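Long-range contact in molybdate-binding protein MolA (Haemophilus influenzae, PDB 3PSH), which binds molybdate and tungstate in the periplasm and delivers molybdate to the MolBC ABC transporter for low-affinity import: residues A[68-80]-A[91-105]. Numbering follows the deposited sequence.
Sequences MPGDLNSVNIESL and TNYAPSEMIKQISDV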
loop_
_atom_site.group_PDB
_atom_site.type_symbol
_atom_site.label_atom_id
_atom_site.label_comp_id
_atom_site.label_asym_id
_atom_site.label_seq_id
_atom_site.Cartn_x
_atom_site.Cartn_y
_atom_site.Cartn_z
ATOM N N MET A 68 -18.303 -2.616 10.638
ATOM C CA MET A 68 -17.038 -1.824 10.901
ATOM C C MET A 68 -16.813 -1.649 12.382
ATOM O O MET A 68 -17.134 -0.594 12.982
ATOM C CB MET A 68 -17.190 -0.454 10.195
ATOM C CG MET A 68 -17.189 -0.651 8.692
ATOM S SD MET A 68 -17.566 0.926 7.818
ATOM C CE MET A 68 -19.364 1.059 8.008
ATOM N N PRO A 69 -16.265 -2.674 13.028
ATOM C CA PRO A 69 -16.165 -2.683 14.484
ATOM C C PRO A 69 -14.885 -2.099 15.040
ATOM O O PRO A 69 -14.564 -2.329 16.189
ATOM C CB PRO A 69 -16.260 -4.185 14.813
ATOM C CG PRO A 69 -15.454 -4.848 13.716
ATOM C CD PRO A 69 -15.993 -4.039 12.490
ATOM N N GLY A 70 -14.091 -1.435 14.181
ATOM C CA GLY A 70 -12.850 -0.801 14.652
ATOM C C GLY A 70 -12.218 -0.078 13.450
ATOM O O GLY A 70 -12.871 -0.005 12.495
ATOM N N ASP A 71 -11.023 0.451 13.675
ATOM C CA ASP A 71 -10.236 1.048 12.549
ATOM C C ASP A 71 -8.779 0.739 12.759
ATOM O O ASP A 71 -8.409 -0.304 13.356
ATOM C CB ASP A 71 -10.636 2.567 12.450
ATOM C CG ASP A 71 -10.216 3.422 13.631
ATOM O OD1 ASP A 71 -9.536 3.005 14.511
ATOM O OD2 ASP A 71 -10.633 4.600 13.721
ATOM N N LEU A 72 -7.878 1.574 12.168
ATOM C CA LEU A 72 -6.489 1.163 12.323
ATOM C C LEU A 72 -5.850 1.104 13.726
ATOM O O LEU A 72 -4.913 0.261 14.005
ATOM C CB LEU A 72 -5.568 2.092 11.480
ATOM C CG LEU A 72 -5.743 1.985 9.974
ATOM C CD1 LEU A 72 -5.206 3.245 9.309
ATOM C CD2 LEU A 72 -5.073 0.761 9.445
ATOM N N ASN A 73 -6.328 2.015 14.585
ATOM C CA ASN A 73 -5.685 2.118 15.899
ATOM C C ASN A 73 -6.663 2.131 17.096
ATOM O O ASN A 73 -6.350 2.480 18.191
ATOM C CB ASN A 73 -4.737 3.347 15.908
ATOM C CG ASN A 73 -5.506 4.632 15.760
ATOM O OD1 ASN A 73 -6.758 4.662 15.702
ATOM N ND2 ASN A 73 -4.739 5.708 15.549
ATOM N N SER A 74 -7.841 1.625 16.865
ATOM C CA SER A 74 -8.927 1.553 17.913
ATOM C C SER A 74 -9.863 0.361 17.581
ATOM O O SER A 74 -10.054 -0.040 16.388
ATOM C CB SER A 74 -9.729 2.871 18.037
ATOM O OG SER A 74 -10.585 3.100 16.885
ATOM N N VAL A 75 -10.492 -0.217 18.631
ATOM C CA VAL A 75 -11.436 -1.282 18.369
ATOM C C VAL A 75 -12.622 -1.075 19.306
ATOM O O VAL A 75 -12.427 -0.390 20.353
ATOM C CB VAL A 75 -10.760 -2.637 18.580
ATOM C CG1 VAL A 75 -10.255 -2.811 20.098
ATOM C CG2 VAL A 75 -11.755 -3.841 18.115
ATOM N N ASN A 76 -13.802 -1.541 18.853
ATOM C CA ASN A 76 -15.073 -1.421 19.650
ATOM C C ASN A 76 -15.400 -2.898 19.971
ATOM O O ASN A 76 -16.022 -3.594 19.138
ATOM C CB ASN A 76 -16.179 -0.703 18.836
ATOM C CG ASN A 76 -17.518 -0.671 19.577
ATOM O OD1 ASN A 76 -17.711 -1.426 20.508
ATOM N ND2 ASN A 76 -18.381 0.326 19.241
ATOM N N ILE A 77 -14.960 -3.347 21.147
ATOM C CA ILE A 77 -15.031 -4.804 21.498
ATOM C C ILE A 77 -16.516 -5.209 21.532
ATOM O O ILE A 77 -16.879 -6.255 20.966
ATOM C CB ILE A 77 -14.387 -5.106 22.837
ATOM C CG1 ILE A 77 -12.832 -4.930 22.821
ATOM C CG2 ILE A 77 -14.622 -6.546 23.345
ATOM C CD1 ILE A 77 -12.039 -5.900 21.858
ATOM N N GLU A 78 -17.388 -4.378 22.135
ATOM C CA GLU A 78 -18.824 -4.823 22.101
ATOM C C GLU A 78 -19.410 -4.975 20.709
ATOM O O GLU A 78 -20.213 -5.898 20.529
ATOM C CB GLU A 78 -19.789 -3.956 22.937
ATOM C CG GLU A 78 -19.316 -3.710 24.372
ATOM C CD GLU A 78 -19.799 -4.774 25.302
ATOM O OE1 GLU A 78 -20.434 -5.736 24.829
ATOM O OE2 GLU A 78 -19.438 -4.759 26.528
ATOM N N SER A 79 -19.069 -4.135 19.709
ATOM C CA SER A 79 -19.522 -4.336 18.380
ATOM C C SER A 79 -18.814 -5.571 17.779
ATOM O O SER A 79 -19.457 -6.327 17.018
ATOM C CB SER A 79 -19.194 -3.121 17.461
ATOM O OG SER A 79 -20.145 -2.080 17.753
ATOM N N LEU A 80 -17.537 -5.728 18.097
ATOM C CA LEU A 80 -16.726 -6.801 17.481
ATOM C C LEU A 80 -17.278 -8.194 17.924
ATOM O O LEU A 80 -17.532 -9.090 17.071
ATOM C CB LEU A 80 -15.290 -6.643 17.947
ATOM C CG LEU A 80 -14.305 -7.704 17.461
ATOM C CD1 LEU A 80 -14.193 -7.688 15.899
ATOM C CD2 LEU A 80 -12.935 -7.549 18.060
ATOM N N THR A 91 -3.103 -3.823 11.843
ATOM C CA THR A 91 -1.816 -3.281 11.315
ATOM C C THR A 91 -0.699 -3.464 12.376
ATOM O O THR A 91 -0.919 -3.432 13.597
ATOM C CB THR A 91 -2.037 -1.832 10.917
ATOM O OG1 THR A 91 -0.984 -1.384 10.033
ATOM C CG2 THR A 91 -2.251 -0.913 12.103
ATOM N N ASN A 92 0.548 -3.505 11.869
ATOM C CA ASN A 92 1.668 -3.744 12.704
ATOM C C ASN A 92 1.868 -2.728 13.810
ATOM O O ASN A 92 2.361 -3.064 14.842
ATOM C CB ASN A 92 2.947 -3.884 11.882
ATOM C CG ASN A 92 3.199 -2.647 11.035
ATOM O OD1 ASN A 92 2.370 -2.285 10.142
ATOM N ND2 ASN A 92 4.221 -1.925 11.401
ATOM N N TYR A 93 1.477 -1.469 13.607
ATOM C CA TYR A 93 1.686 -0.479 14.637
ATOM C C TYR A 93 0.443 -0.319 15.517
ATOM O O TYR A 93 0.333 0.676 16.297
ATOM C CB TYR A 93 2.099 0.857 13.935
ATOM C CG TYR A 93 1.039 1.476 13.030
ATOM C CD1 TYR A 93 0.003 2.275 13.581
ATOM C CD2 TYR A 93 1.100 1.342 11.652
ATOM C CE1 TYR A 93 -1.007 2.836 12.757
ATOM C CE2 TYR A 93 0.084 1.896 10.829
ATOM C CZ TYR A 93 -0.929 2.670 11.376
ATOM O OH TYR A 93 -1.869 3.264 10.596
ATOM N N ALA A 94 -0.533 -1.261 15.409
ATOM C CA ALA A 94 -1.789 -1.165 16.295
ATOM C C ALA A 94 -1.334 -1.031 17.737
ATOM O O ALA A 94 -0.465 -1.766 18.164
ATOM C CB ALA A 94 -2.689 -2.373 16.128
ATOM N N PRO A 95 -1.940 -0.073 18.465
ATOM C CA PRO A 95 -1.418 0.081 19.846
ATOM C C PRO A 95 -1.535 -1.248 20.650
ATOM O O PRO A 95 -2.498 -2.049 20.448
ATOM C CB PRO A 95 -2.365 1.072 20.468
ATOM C CG PRO A 95 -2.901 1.954 19.225
ATOM C CD PRO A 95 -2.857 1.011 18.059
ATOM N N SER A 96 -0.582 -1.460 21.560
ATOM C CA SER A 96 -0.591 -2.654 22.420
ATOM C C SER A 96 -1.928 -2.698 23.165
ATOM O O SER A 96 -2.455 -3.824 23.342
ATOM C CB SER A 96 0.559 -2.598 23.434
ATOM O OG SER A 96 1.761 -2.628 22.720
ATOM N N GLU A 97 -2.508 -1.527 23.476
ATOM C CA GLU A 97 -3.771 -1.535 24.263
ATOM C C GLU A 97 -4.928 -2.144 23.451
ATOM O O GLU A 97 -5.808 -2.800 23.971
ATOM C CB GLU A 97 -4.086 -0.079 24.709
ATOM C CG GLU A 97 -5.469 0.112 25.326
ATOM C CD GLU A 97 -5.771 1.601 25.695
ATOM O OE1 GLU A 97 -4.902 2.470 25.398
ATOM O OE2 GLU A 97 -6.854 1.901 26.236
ATOM N N MET A 98 -4.909 -1.917 22.167
ATOM C CA MET A 98 -5.933 -2.371 21.242
ATOM C C MET A 98 -5.772 -3.873 21.042
ATOM O O MET A 98 -6.787 -4.603 21.038
ATOM C CB MET A 98 -5.751 -1.641 19.884
ATOM C CG MET A 98 -6.622 -2.240 18.805
ATOM S SD MET A 98 -6.240 -1.445 17.188
ATOM C CE MET A 98 -7.247 -2.423 16.045
ATOM N N ILE A 99 -4.541 -4.339 20.776
ATOM C CA ILE A 99 -4.308 -5.803 20.638
ATOM C C ILE A 99 -4.767 -6.506 21.951
ATOM O O ILE A 99 -5.434 -7.553 21.894
ATOM C CB ILE A 99 -2.820 -6.084 20.371
ATOM C CG1 ILE A 99 -2.601 -5.574 18.940
ATOM C CG2 ILE A 99 -2.510 -7.581 20.533
ATOM C CD1 ILE A 99 -1.071 -5.520 18.462
ATOM N N LYS A 100 -4.401 -5.930 23.096
ATOM C CA LYS A 100 -4.767 -6.492 24.413
ATOM C C LYS A 100 -6.293 -6.533 24.565
ATOM O O LYS A 100 -6.782 -7.541 25.055
ATOM C CB LYS A 100 -4.121 -5.728 25.580
ATOM C CG LYS A 100 -4.411 -6.376 26.988
ATOM C CD LYS A 100 -3.541 -5.664 28.012
ATOM C CE LYS A 100 -3.795 -6.108 29.481
ATOM N NZ LYS A 100 -5.247 -5.960 29.877
ATOM N N GLN A 101 -7.015 -5.459 24.189
ATOM C CA GLN A 101 -8.548 -5.513 24.193
ATOM C C GLN A 101 -9.057 -6.783 23.476
ATOM O O GLN A 101 -9.920 -7.460 23.965
ATOM C CB GLN A 101 -9.221 -4.263 23.651
ATOM C CG GLN A 101 -9.050 -3.088 24.569
ATOM C CD GLN A 101 -10.017 -2.028 24.214
ATOM O OE1 GLN A 101 -11.211 -2.234 24.423
ATOM N NE2 GLN A 101 -9.534 -0.886 23.607
ATOM N N ILE A 102 -8.526 -7.059 22.304
ATOM C CA ILE A 102 -9.010 -8.189 21.500
ATOM C C ILE A 102 -8.527 -9.548 22.092
ATOM O O ILE A 102 -9.361 -10.425 22.252
ATOM C CB ILE A 102 -8.527 -8.004 20.021
ATOM C CG1 ILE A 102 -9.066 -6.650 19.413
ATOM C CG2 ILE A 102 -8.919 -9.195 19.252
ATOM C CD1 ILE A 102 -8.334 -6.342 18.117
ATOM N N SER A 103 -7.267 -9.630 22.566
ATOM C CA SER A 103 -6.756 -10.860 23.169
ATOM C C SER A 103 -7.509 -11.167 24.485
ATOM O O SER A 103 -7.658 -12.309 24.817
ATOM C CB SER A 103 -5.320 -10.666 23.493
ATOM O OG SER A 103 -4.656 -10.477 22.247
ATOM N N ASP A 104 -7.903 -10.142 25.199
ATOM C CA ASP A 104 -8.637 -10.307 26.474
ATOM C C ASP A 104 -10.031 -10.920 26.252
ATOM O O ASP A 104 -10.607 -11.443 27.211
ATOM C CB ASP A 104 -8.786 -8.999 27.281
ATOM C CG ASP A 104 -7.538 -8.605 28.000
ATOM O OD1 ASP A 104 -6.554 -9.352 28.099
ATOM O OD2 ASP A 104 -7.468 -7.416 28.412
ATOM N N VAL A 105 -10.598 -10.875 25.059
ATOM C CA VAL A 105 -11.894 -11.516 24.803
ATOM C C VAL A 105 -11.633 -12.772 23.941
ATOM O O VAL A 105 -12.589 -13.303 23.380
ATOM C CB VAL A 105 -13.038 -10.566 24.314
ATOM C CG1 VAL A 105 -13.320 -9.560 25.440
ATOM C CG2 VAL A 105 -12.607 -9.861 23.016
HETATM O O HOH W 1 -5.282 -2.314 12.962
HETATM O O HOH W 2 -13.375 -1.508 22.893
#
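Met98 runs fully extended from helix 96-103 into the turn formed by residues 70-75. With CG anti to the backbone N (chi1 170°) and the later torsions also near 180°, its sulfur lies against the backbone, SD 3.5 Å from Ser74 N, and the terminal methyl CE is 3.6 Å from Asp71 O. The turn itself is tied by Asp71 N to Ser74 O and by the hydroxyl of Ser74, which donates to Asp71 OD1 from above the carboxylate plane. Val75 crosses the Met98 stem obliquely, CG1 against CG at 3.9 Å, while the side chains of Val75 and Gln101 pass each other pointing opposite ways. Ile77, in the first turn of helix 77-82, lays CD1 over the Gln101 backbone and reaches Ile102 CG1 at 3.9 Å, while its CG2 meets both methyls of Val105 tip to tip. No direct hydrogen bond joins the segments; two waters do so instead. One donates to Val75 O and to Gln101 OE1 (2.7 Å) and accepts from Ile77 N; the other links Leu72 O to Thr91 N. At the far end Leu72 CD1 touches the hydroxyl of Tyr93 at 3.6 Å, and the Tyr93 ring carries the methyl of Thr91 over the centre of one face. This end borders the molybdate site: Tyr93 packs on the ligand-binding Tyr280, and Leu72 approaches His26. Leu80, Met98 and Ile102 pack on one side of the lobe's parallel sheet, and helix 96-103 forms the beta-alpha-beta crossover from strand 87-91 to strand 109-112, as in this alpha/beta family.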